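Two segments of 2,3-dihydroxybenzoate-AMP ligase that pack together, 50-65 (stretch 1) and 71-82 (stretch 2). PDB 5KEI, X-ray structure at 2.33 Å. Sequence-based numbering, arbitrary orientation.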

ATOM      1  N   VAL A  50      16.787 -10.234  -4.560  1.00 33.56           N
ATOM      2  CA  VAL A  50      16.954  -9.084  -5.429  1.00 28.64           C
ATOM      3  C   VAL A  50      18.294  -8.413  -5.107  1.00 31.95           C
ATOM      4  O   VAL A  50      19.033  -8.061  -6.022  1.00 34.23           O
ATOM      5  N   LEU A  51      18.629  -8.273  -3.823  1.00 31.10           N
ATOM      6  CA  LEU A  51      19.905  -7.656  -3.436  1.00 32.85           C
ATOM      7  C   LEU A  51      21.069  -8.590  -3.718  1.00 36.34           C
ATOM      8  O   LEU A  51      22.116  -8.165  -4.219  1.00 34.11           O
ATOM      9  N   ARG A  52      20.861  -9.864  -3.394  1.00 31.98           N
ATOM     10  CA  ARG A  52      21.861 -10.903  -3.559  1.00 36.93           C
ATOM     11  C   ARG A  52      22.296 -10.996  -5.011  1.00 36.71           C
ATOM     12  O   ARG A  52      23.490 -10.973  -5.312  1.00 35.02           O
ATOM     13  N   THR A  53      21.322 -11.094  -5.907  1.00 33.38           N
ATOM     14  CA  THR A  53      21.625 -11.232  -7.327  1.00 37.58           C
ATOM     15  C   THR A  53      22.280  -9.967  -7.870  1.00 37.88           C
ATOM     16  O   THR A  53      23.252 -10.043  -8.618  1.00 36.92           O
ATOM     17  N   ALA A  54      21.759  -8.811  -7.464  1.00 34.39           N
ATOM     18  CA  ALA A  54      22.358  -7.526  -7.797  1.00 33.66           C
ATOM     19  C   ALA A  54      23.802  -7.408  -7.292  1.00 34.39           C
ATOM     20  O   ALA A  54      24.666  -6.862  -7.967  1.00 34.69           O
ATOM     21  N   ALA A  55      24.052  -7.911  -6.093  1.00 35.62           N
ATOM     22  CA  ALA A  55      25.386  -7.886  -5.507  1.00 34.32           C
ATOM     23  C   ALA A  55      26.379  -8.783  -6.251  1.00 38.39           C
ATOM     24  O   ALA A  55      27.571  -8.474  -6.285  1.00 39.72           O
ATOM     25  N   ARG A  56      25.900  -9.884  -6.839  1.00 36.62           N
ATOM     26  CA  ARG A  56      26.751 -10.762  -7.657  1.00 39.10           C
ATOM     27  C   ARG A  56      27.016 -10.181  -9.045  1.00 41.19           C
ATOM     28  O   ARG A  56      28.054 -10.435  -9.644  1.00 48.45           O
ATOM     29  N   THR A  57      26.070  -9.406  -9.561  1.00 43.88           N
ATOM     30  CA  THR A  57      26.145  -8.904 -10.932  1.00 39.13           C
ATOM     31  C   THR A  57      26.867  -7.566 -11.029  1.00 40.53           C
ATOM     32  O   THR A  57      27.709  -7.366 -11.897  1.00 42.84           O
ATOM     33  N   TRP A  58      26.507  -6.641 -10.149  1.00 39.29           N
ATOM     34  CA  TRP A  58      27.070  -5.297 -10.168  1.00 40.08           C
ATOM     35  C   TRP A  58      27.673  -4.960  -8.821  1.00 40.56           C
ATOM     36  O   TRP A  58      27.241  -3.994  -8.179  1.00 40.21           O
ATOM     37  N   PRO A  59      28.698  -5.736  -8.409  1.00 42.52           N
ATOM     38  CA  PRO A  59      29.251  -5.690  -7.051  1.00 38.14           C
ATOM     39  C   PRO A  59      29.644  -4.273  -6.653  1.00 43.36           C
ATOM     40  O   PRO A  59      29.418  -3.846  -5.520  1.00 46.26           O
ATOM     41  N   ASP A  60      30.192  -3.528  -7.601  1.00 43.73           N
ATOM     42  CA  ASP A  60      30.826  -2.259  -7.276  1.00 43.92           C
ATOM     43  C   ASP A  60      30.060  -1.024  -7.771  1.00 48.04           C
ATOM     44  O   ASP A  60      30.502   0.107  -7.562  1.00 46.20           O
ATOM     45  N   HIS A  61      28.905  -1.241  -8.406  1.00 46.23           N
ATOM     46  CA  HIS A  61      27.964  -0.150  -8.678  1.00 45.07           C
ATOM     47  C   HIS A  61      27.416   0.392  -7.352  1.00 40.37           C
ATOM     48  O   HIS A  61      27.202  -0.360  -6.402  1.00 40.89           O
ATOM     49  N   ILE A  62      27.194   1.696  -7.286  1.00 41.26           N
ATOM     50  CA  ILE A  62      26.577   2.292  -6.114  1.00 36.57           C
ATOM     51  C   ILE A  62      25.126   1.832  -6.021  1.00 37.78           C
ATOM     52  O   ILE A  62      24.378   1.940  -6.985  1.00 39.51           O
ATOM     53  N   ALA A  63      24.730   1.300  -4.872  1.00 37.76           N
ATOM     54  CA  ALA A  63      23.383   0.766  -4.727  1.00 37.29           C
ATOM     55  C   ALA A  63      22.439   1.817  -4.155  1.00 35.43           C
ATOM     56  O   ALA A  63      21.363   2.051  -4.702  1.00 33.45           O
ATOM     57  N   VAL A  64      22.849   2.449  -3.058  1.00 30.18           N
ATOM     58  CA  VAL A  64      22.007   3.402  -2.360  1.00 30.02           C
ATOM     59  C   VAL A  64      22.830   4.631  -1.959  1.00 38.85           C
ATOM     60  O   VAL A  64      24.020   4.516  -1.680  1.00 38.86           O
ATOM     61  N   ILE A  65      22.209   5.812  -1.975  1.00 39.87           N
ATOM     62  CA  ILE A  65      22.878   7.055  -1.572  1.00 36.66           C
ATOM     63  C   ILE A  65      21.963   7.880  -0.676  1.00 36.24           C
ATOM     64  O   ILE A  65      20.758   7.911  -0.898  1.00 38.60           O
ATOM     65  N   HIS A  71      26.485   3.352  -0.368  1.00 43.41           N
ATOM     66  CA  HIS A  71      26.913   1.963  -0.345  1.00 36.31           C
ATOM     67  C   HIS A  71      26.854   1.339  -1.738  1.00 40.69           C
ATOM     68  O   HIS A  71      25.870   1.490  -2.459  1.00 41.40           O
ATOM     69  N   THR A  72      27.913   0.638  -2.121  1.00 41.92           N
ATOM     70  CA  THR A  72      27.888  -0.188  -3.317  1.00 37.08           C
ATOM     71  C   THR A  72      27.024  -1.419  -3.044  1.00 39.54           C
ATOM     72  O   THR A  72      26.702  -1.707  -1.884  1.00 38.28           O
ATOM     73  N   TYR A  73      26.662  -2.146  -4.099  1.00 39.08           N
ATOM     74  CA  TYR A  73      25.847  -3.349  -3.959  1.00 36.42           C
ATOM     75  C   TYR A  73      26.536  -4.421  -3.128  1.00 38.67           C
ATOM     76  O   TYR A  73      25.875  -5.157  -2.397  1.00 37.89           O
ATOM     77  N   ALA A  74      27.863  -4.503  -3.230  1.00 40.81           N
ATOM     78  CA  ALA A  74      28.628  -5.470  -2.443  1.00 38.51           C
ATOM     79  C   ALA A  74      28.645  -5.084  -0.965  1.00 38.40           C
ATOM     80  O   ALA A  74      28.465  -5.929  -0.080  1.00 38.43           O
ATOM     81  N   GLU A  75      28.849  -3.801  -0.707  1.00 40.58           N
ATOM     82  CA  GLU A  75      28.815  -3.265   0.649  1.00 41.09           C
ATOM     83  C   GLU A  75      27.435  -3.382   1.291  1.00 38.79           C
ATOM     84  O   GLU A  75      27.338  -3.682   2.476  1.00 39.30           O
ATOM     85  N   LEU A  76      26.375  -3.148   0.514  1.00 39.21           N
ATOM     86  CA  LEU A  76      25.004  -3.228   1.039  1.00 38.41           C
ATOM     87  C   LEU A  76      24.614  -4.682   1.346  1.00 38.43           C
ATOM     88  O   LEU A  76      23.939  -4.963   2.342  1.00 36.70           O
ATOM     89  N   ASP A  77      25.057  -5.599   0.491  1.00 35.07           N
ATOM     90  CA  ASP A  77      24.802  -7.025   0.671  1.00 35.15           C
ATOM     91  C   ASP A  77      25.362  -7.570   1.996  1.00 39.86           C
ATOM     92  O   ASP A  77      24.740  -8.426   2.631  1.00 40.79           O
ATOM     93  N   ARG A  78      26.537  -7.085   2.401  1.00 39.54           N
ATOM     94  CA  ARG A  78      27.160  -7.507   3.658  1.00 40.03           C
ATOM     95  C   ARG A  78      26.427  -6.905   4.855  1.00 42.17           C
ATOM     96  O   ARG A  78      26.191  -7.581   5.855  1.00 40.53           O
ATOM     97  N   LEU A  79      26.082  -5.625   4.737  1.00 35.08           N
ATOM     98  CA  LEU A  79      25.363  -4.925   5.785  1.00 37.73           C
ATOM     99  C   LEU A  79      24.060  -5.621   6.133  1.00 39.13           C
ATOM    100  O   LEU A  79      23.757  -5.808   7.304  1.00 38.05           O
ATOM    101  N   ALA A  80      23.297  -6.002   5.111  1.00 38.77           N
ATOM    102  CA  ALA A  80      22.047  -6.713   5.325  1.00 35.07           C
ATOM    103  C   ALA A  80      22.297  -8.054   6.003  1.00 37.97           C
ATOM    104  O   ALA A  80      21.542  -8.444   6.894  1.00 35.19           O
ATOM    105  N   ASP A  81      23.346  -8.757   5.564  1.00 39.77           N
ATOM    106  CA  ASP A  81      23.738 -10.031   6.175  1.00 43.04           C
ATOM    107  C   ASP A  81      24.026  -9.825   7.653  1.00 41.25           C
ATOM    108  O   ASP A  81      23.513 -10.552   8.510  1.00 44.84           O
ATOM    109  N   ARG A  82      24.842  -8.817   7.949  1.00 40.81           N
ATOM    110  CA  ARG A  82      25.215  -8.524   9.329  1.00 45.91           C
ATOM    111  C   ARG A  82      24.018  -8.079  10.148  1.00 42.82           C
ATOM    112  O   ARG A  82      23.889  -8.437  11.326  1.00 46.19           O
TER

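The apolar packing is organised around Tyr73, which gives up more surface to the contact than any other residue. It is the first residue of its helix, its CA-to-CB bond points toward stretch 1, and chi1 is m (-84°). Ala63 CB sits over one face of the Tyr73 ring, 3.4 Å from the ring centroid and nearly on the normal, a CH-pi contact. Ala54 CB comes to 3.5 Å from Tyr73 CD1, and Leu51 CD1 lies at the ring edge, 4.2 Å from Tyr73 CD1. Two alanine methyls, of Ala54 and Ala63, pack directly against the ring. Its OH is hydrogen-bonded elsewhere in the structure.

The helices run roughly antiparallel with axes 8.5 Å apart at closest approach, and Leu51 (t, p) is the knob between them. It starts sideways, but its end fits among Tyr73, Leu76, Asp77 and Ala80, with Leu51 CD1 3.9 Å from Leu76 CG and Leu51 CD2 3.9 Å from Ala80 CB. Leu76 (t, p) also reaches the strand, its CD2 lying 3.9 Å from Ala63 CB and 4.0 Å from Val64 CG1.

The charged cluster depends on reach. Arg52 leaves its helix pointing away, yet t, p, p torsions fold the guanidinium back so that carboxylates meet its edge. Arg52 NH1 bonds Asp77 OD2 at 2.9 Å and Asp81 OD2 at 3.1 Å, while Arg52 NH2 bonds Asp81 OD1 at 2.9 Å; both aspartates form salt bridges. Asp77 (t) also packs against Ala55, whose CB is 3.5 Å from Asp77 CG.

Where the strand gives way to helix, Thr72 (p) is the N-cap: its OG1 accepts from Glu75 N at 3.2 Å, and Glu75 OE1 accepts from Thr72 N at 3.2 Å. Thr72 CG2 lies 3.8 Å from Ile62 CD1. Beyond the bulge, Val64 and His71, both m, share a sheet face, with Val64 CG2 3.8 Å from His71 CB.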

ATOM      1  CB  VAL A  50      15.788  -8.076  -5.299  1.00 33.63           C
ATOM      2  CG1 VAL A  50      16.084  -6.780  -6.089  1.00 29.03           C
ATOM      3  CG2 VAL A  50      14.493  -8.704  -5.779  1.00 27.41           C
ATOM      4  CB  LEU A  51      19.911  -7.273  -1.956  1.00 30.91           C
ATOM      5  CG  LEU A  51      21.248  -6.862  -1.311  1.00 32.20           C
ATOM      6  CD1 LEU A  51      21.979  -5.745  -2.070  1.00 29.34           C
ATOM      7  CD2 LEU A  51      21.013  -6.449   0.138  1.00 31.05           C
ATOM      8  CB  ARG A  52      21.318 -12.257  -3.077  1.00 35.82           C
ATOM      9  CG  ARG A  52      22.364 -13.370  -3.007  1.00 33.93           C
ATOM     10  CD  ARG A  52      23.339 -13.117  -1.889  1.00 36.10           C
ATOM     11  NE  ARG A  52      22.744 -13.388  -0.583  1.00 34.84           N
ATOM     12  CZ  ARG A  52      23.246 -12.956   0.569  1.00 36.71           C
ATOM     13  NH1 ARG A  52      24.338 -12.204   0.576  1.00 36.88           N
ATOM     14  NH2 ARG A  52      22.649 -13.263   1.716  1.00 39.44           N
ATOM     15  CB  THR A  53      20.370 -11.563  -8.131  1.00 40.18           C
ATOM     16  OG1 THR A  53      19.849 -12.820  -7.679  1.00 37.96           O
ATOM     17  CG2 THR A  53      20.681 -11.643  -9.633  1.00 34.98           C
ATOM     18  CB  ALA A  54      21.503  -6.393  -7.230  1.00 34.44           C
ATOM     19  CB  ALA A  55      25.318  -8.288  -4.042  1.00 31.06           C
ATOM     20  CB  ARG A  56      26.131 -12.161  -7.823  1.00 46.40           C
ATOM     21  CG  ARG A  56      25.936 -12.995  -6.541  1.00 53.88           C
ATOM     22  CD  ARG A  56      25.155 -14.291  -6.853  1.00 61.36           C
ATOM     23  NE  ARG A  56      23.967 -14.449  -6.006  1.00 64.90           N
ATOM     24  CZ  ARG A  56      22.947 -15.264  -6.281  1.00 63.75           C
ATOM     25  NH1 ARG A  56      22.958 -15.999  -7.389  1.00 63.76           N
ATOM     26  NH2 ARG A  56      21.903 -15.331  -5.457  1.00 64.62           N
ATOM     27  CB  THR A  57      24.734  -8.732 -11.553  1.00 40.61           C
ATOM     28  OG1 THR A  57      23.948  -9.911 -11.331  1.00 42.19           O
ATOM     29  CG2 THR A  57      24.848  -8.469 -13.049  1.00 41.99           C
ATOM     30  CB  TRP A  58      26.003  -4.266 -10.536  1.00 39.66           C
ATOM     31  CG  TRP A  58      25.313  -4.589 -11.806  1.00 39.32           C
ATOM     32  CD1 TRP A  58      25.788  -4.384 -13.065  1.00 38.78           C
ATOM     33  CD2 TRP A  58      24.019  -5.189 -11.953  1.00 39.77           C
ATOM     34  NE1 TRP A  58      24.875  -4.825 -13.992  1.00 35.14           N
ATOM     35  CE2 TRP A  58      23.779  -5.315 -13.340  1.00 41.92           C
ATOM     36  CE3 TRP A  58      23.046  -5.629 -11.053  1.00 38.07           C
ATOM     37  CZ2 TRP A  58      22.594  -5.872 -13.846  1.00 37.08           C
ATOM     38  CZ3 TRP A  58      21.876  -6.165 -11.552  1.00 36.04           C
ATOM     39  CH2 TRP A  58      21.660  -6.287 -12.939  1.00 38.89           C
ATOM     40  CB  PRO A  59      30.489  -6.595  -7.133  1.00 37.44           C
ATOM     41  CG  PRO A  59      30.326  -7.387  -8.376  1.00 41.82           C
ATOM     42  CD  PRO A  59      29.546  -6.535  -9.315  1.00 41.72           C
ATOM     43  CB  ASP A  60      32.248  -2.289  -7.824  1.00 49.30           C
ATOM     44  CG  ASP A  60      33.031  -3.508  -7.317  1.00 52.21           C
ATOM     45  OD1 ASP A  60      33.118  -3.674  -6.076  1.00 58.16           O
ATOM     46  OD2 ASP A  60      33.505  -4.325  -8.143  1.00 49.14           O
ATOM     47  CB  HIS A  61      26.794  -0.618  -9.572  1.00 46.36           C
ATOM     48  CG  HIS A  61      27.141  -0.762 -11.029  1.00 52.68           C
ATOM     49  ND1 HIS A  61      28.283  -1.394 -11.470  1.00 51.73           N
ATOM     50  CD2 HIS A  61      26.468  -0.374 -12.142  1.00 52.98           C
ATOM     51  CE1 HIS A  61      28.311  -1.378 -12.795  1.00 49.30           C
ATOM     52  NE2 HIS A  61      27.223  -0.769 -13.225  1.00 51.26           N
ATOM     53  CB  ILE A  62      26.636   3.820  -6.171  1.00 41.23           C
ATOM     54  CG1 ILE A  62      28.078   4.285  -6.370  1.00 37.84           C
ATOM     55  CG2 ILE A  62      26.061   4.405  -4.906  1.00 38.04           C
ATOM     56  CD1 ILE A  62      28.993   3.877  -5.245  1.00 44.27           C
ATOM     57  CB  ALA A  63      23.390  -0.483  -3.848  1.00 34.27           C
ATOM     58  CB  VAL A  64      21.362   2.755  -1.125  1.00 32.50           C
ATOM     59  CG1 VAL A  64      20.337   1.691  -1.542  1.00 26.87           C
ATOM     60  CG2 VAL A  64      22.432   2.128  -0.237  1.00 32.41           C
ATOM     61  CB  ILE A  65      23.283   7.944  -2.784  1.00 37.88           C
ATOM     62  CG1 ILE A  65      23.990   7.142  -3.875  1.00 41.73           C
ATOM     63  CG2 ILE A  65      24.167   9.084  -2.342  1.00 38.68           C
ATOM     64  CD1 ILE A  65      24.608   8.020  -4.951  1.00 38.71           C
ATOM     65  CB  HIS A  71      26.040   1.159   0.623  1.00 40.06           C
ATOM     66  CG  HIS A  71      25.924   1.749   1.983  1.00 43.06           C
ATOM     67  ND1 HIS A  71      27.034   2.159   2.733  1.00 46.50           N
ATOM     68  CD2 HIS A  71      24.861   2.022   2.773  1.00 38.67           C
ATOM     69  CE1 HIS A  71      26.642   2.640   3.876  1.00 37.11           C
ATOM     70  NE2 HIS A  71      25.309   2.564   3.943  1.00 37.38           N
ATOM     71  CB  THR A  72      29.295  -0.639  -3.725  1.00 44.29           C
ATOM     72  OG1 THR A  72      29.827  -1.486  -2.699  1.00 43.30           O
ATOM     73  CG2 THR A  72      30.216   0.559  -3.904  1.00 39.57           C
ATOM     74  CB  TYR A  73      25.472  -3.917  -5.334  1.00 37.31           C
ATOM     75  CG  TYR A  73      24.259  -3.256  -5.953  1.00 41.53           C
ATOM     76  CD1 TYR A  73      22.967  -3.637  -5.589  1.00 40.70           C
ATOM     77  CD2 TYR A  73      24.405  -2.235  -6.897  1.00 42.40           C
ATOM     78  CE1 TYR A  73      21.847  -3.015  -6.154  1.00 33.37           C
ATOM     79  CE2 TYR A  73      23.299  -1.616  -7.470  1.00 39.09           C
ATOM     80  CZ  TYR A  73      22.024  -2.011  -7.094  1.00 35.02           C
ATOM     81  OH  TYR A  73      20.942  -1.392  -7.666  1.00 31.90           O
ATOM     82  CB  ALA A  74      30.050  -5.599  -2.977  1.00 39.44           C
ATOM     83  CB  GLU A  75      29.274  -1.804   0.638  1.00 42.13           C
ATOM     84  CG  GLU A  75      30.744  -1.675   0.266  1.00 49.26           C
ATOM     85  CD  GLU A  75      31.170  -0.266  -0.100  1.00 54.72           C
ATOM     86  OE1 GLU A  75      30.329   0.658  -0.044  1.00 50.29           O
ATOM     87  OE2 GLU A  75      32.361  -0.093  -0.460  1.00 59.72           O
ATOM     88  CB  LEU A  76      24.007  -2.595   0.050  1.00 33.83           C
ATOM     89  CG  LEU A  76      22.510  -2.692   0.371  1.00 34.56           C
ATOM     90  CD1 LEU A  76      22.189  -2.160   1.764  1.00 31.81           C
ATOM     91  CD2 LEU A  76      21.678  -1.961  -0.686  1.00 27.56           C
ATOM     92  CB  ASP A  77      25.399  -7.808  -0.498  1.00 36.68           C
ATOM     93  CG  ASP A  77      24.743  -9.166  -0.695  1.00 38.48           C
ATOM     94  OD1 ASP A  77      23.515  -9.275  -0.488  1.00 39.10           O
ATOM     95  OD2 ASP A  77      25.457 -10.128  -1.053  1.00 41.86           O
ATOM     96  CB  ARG A  78      28.640  -7.105   3.716  1.00 34.47           C
ATOM     97  CG  ARG A  78      29.528  -7.813   2.707  1.00 41.67           C
ATOM     98  CD  ARG A  78      30.950  -7.260   2.758  1.00 48.43           C
ATOM     99  NE  ARG A  78      31.572  -7.222   1.431  1.00 56.21           N
ATOM    100  CZ  ARG A  78      32.075  -6.128   0.857  1.00 53.28           C
ATOM    101  NH1 ARG A  78      32.051  -4.961   1.491  1.00 50.88           N
ATOM    102  NH2 ARG A  78      32.615  -6.203  -0.355  1.00 53.76           N
ATOM    103  CB  LEU A  79      25.088  -3.487   5.367  1.00 42.00           C
ATOM    104  CG  LEU A  79      26.322  -2.593   5.363  1.00 37.78           C
ATOM    105  CD1 LEU A  79      25.961  -1.225   4.791  1.00 38.74           C
ATOM    106  CD2 LEU A  79      26.859  -2.475   6.773  1.00 35.16           C
ATOM    107  CB  ALA A  80      21.312  -6.916   4.011  1.00 35.33           C
ATOM    108  CB  ASP A  81      24.976 -10.642   5.484  1.00 43.26           C
ATOM    109  CG  ASP A  81      24.631 -11.448   4.227  1.00 47.85           C
ATOM    110  OD1 ASP A  81      23.457 -11.839   4.052  1.00 53.12           O
ATOM    111  OD2 ASP A  81      25.542 -11.698   3.406  1.00 46.14           O
ATOM    112  CB  ARG A  82      26.310  -7.461   9.378  1.00 45.49           C
ATOM    113  CG  ARG A  82      27.703  -8.042   9.212  1.00 52.28           C
ATOM    114  CD  ARG A  82      28.716  -6.941   9.010  1.00 60.38           C
ATOM    115  NE  ARG A  82      28.639  -5.944  10.075  1.00 70.95           N
ATOM    116  CZ  ARG A  82      29.187  -4.736  10.004  1.00 68.74           C
ATOM    117  NH1 ARG A  82      29.844  -4.365   8.909  1.00 66.47           N
ATOM    118  NH2 ARG A  82      29.073  -3.897  11.023  1.00 67.23           N
TER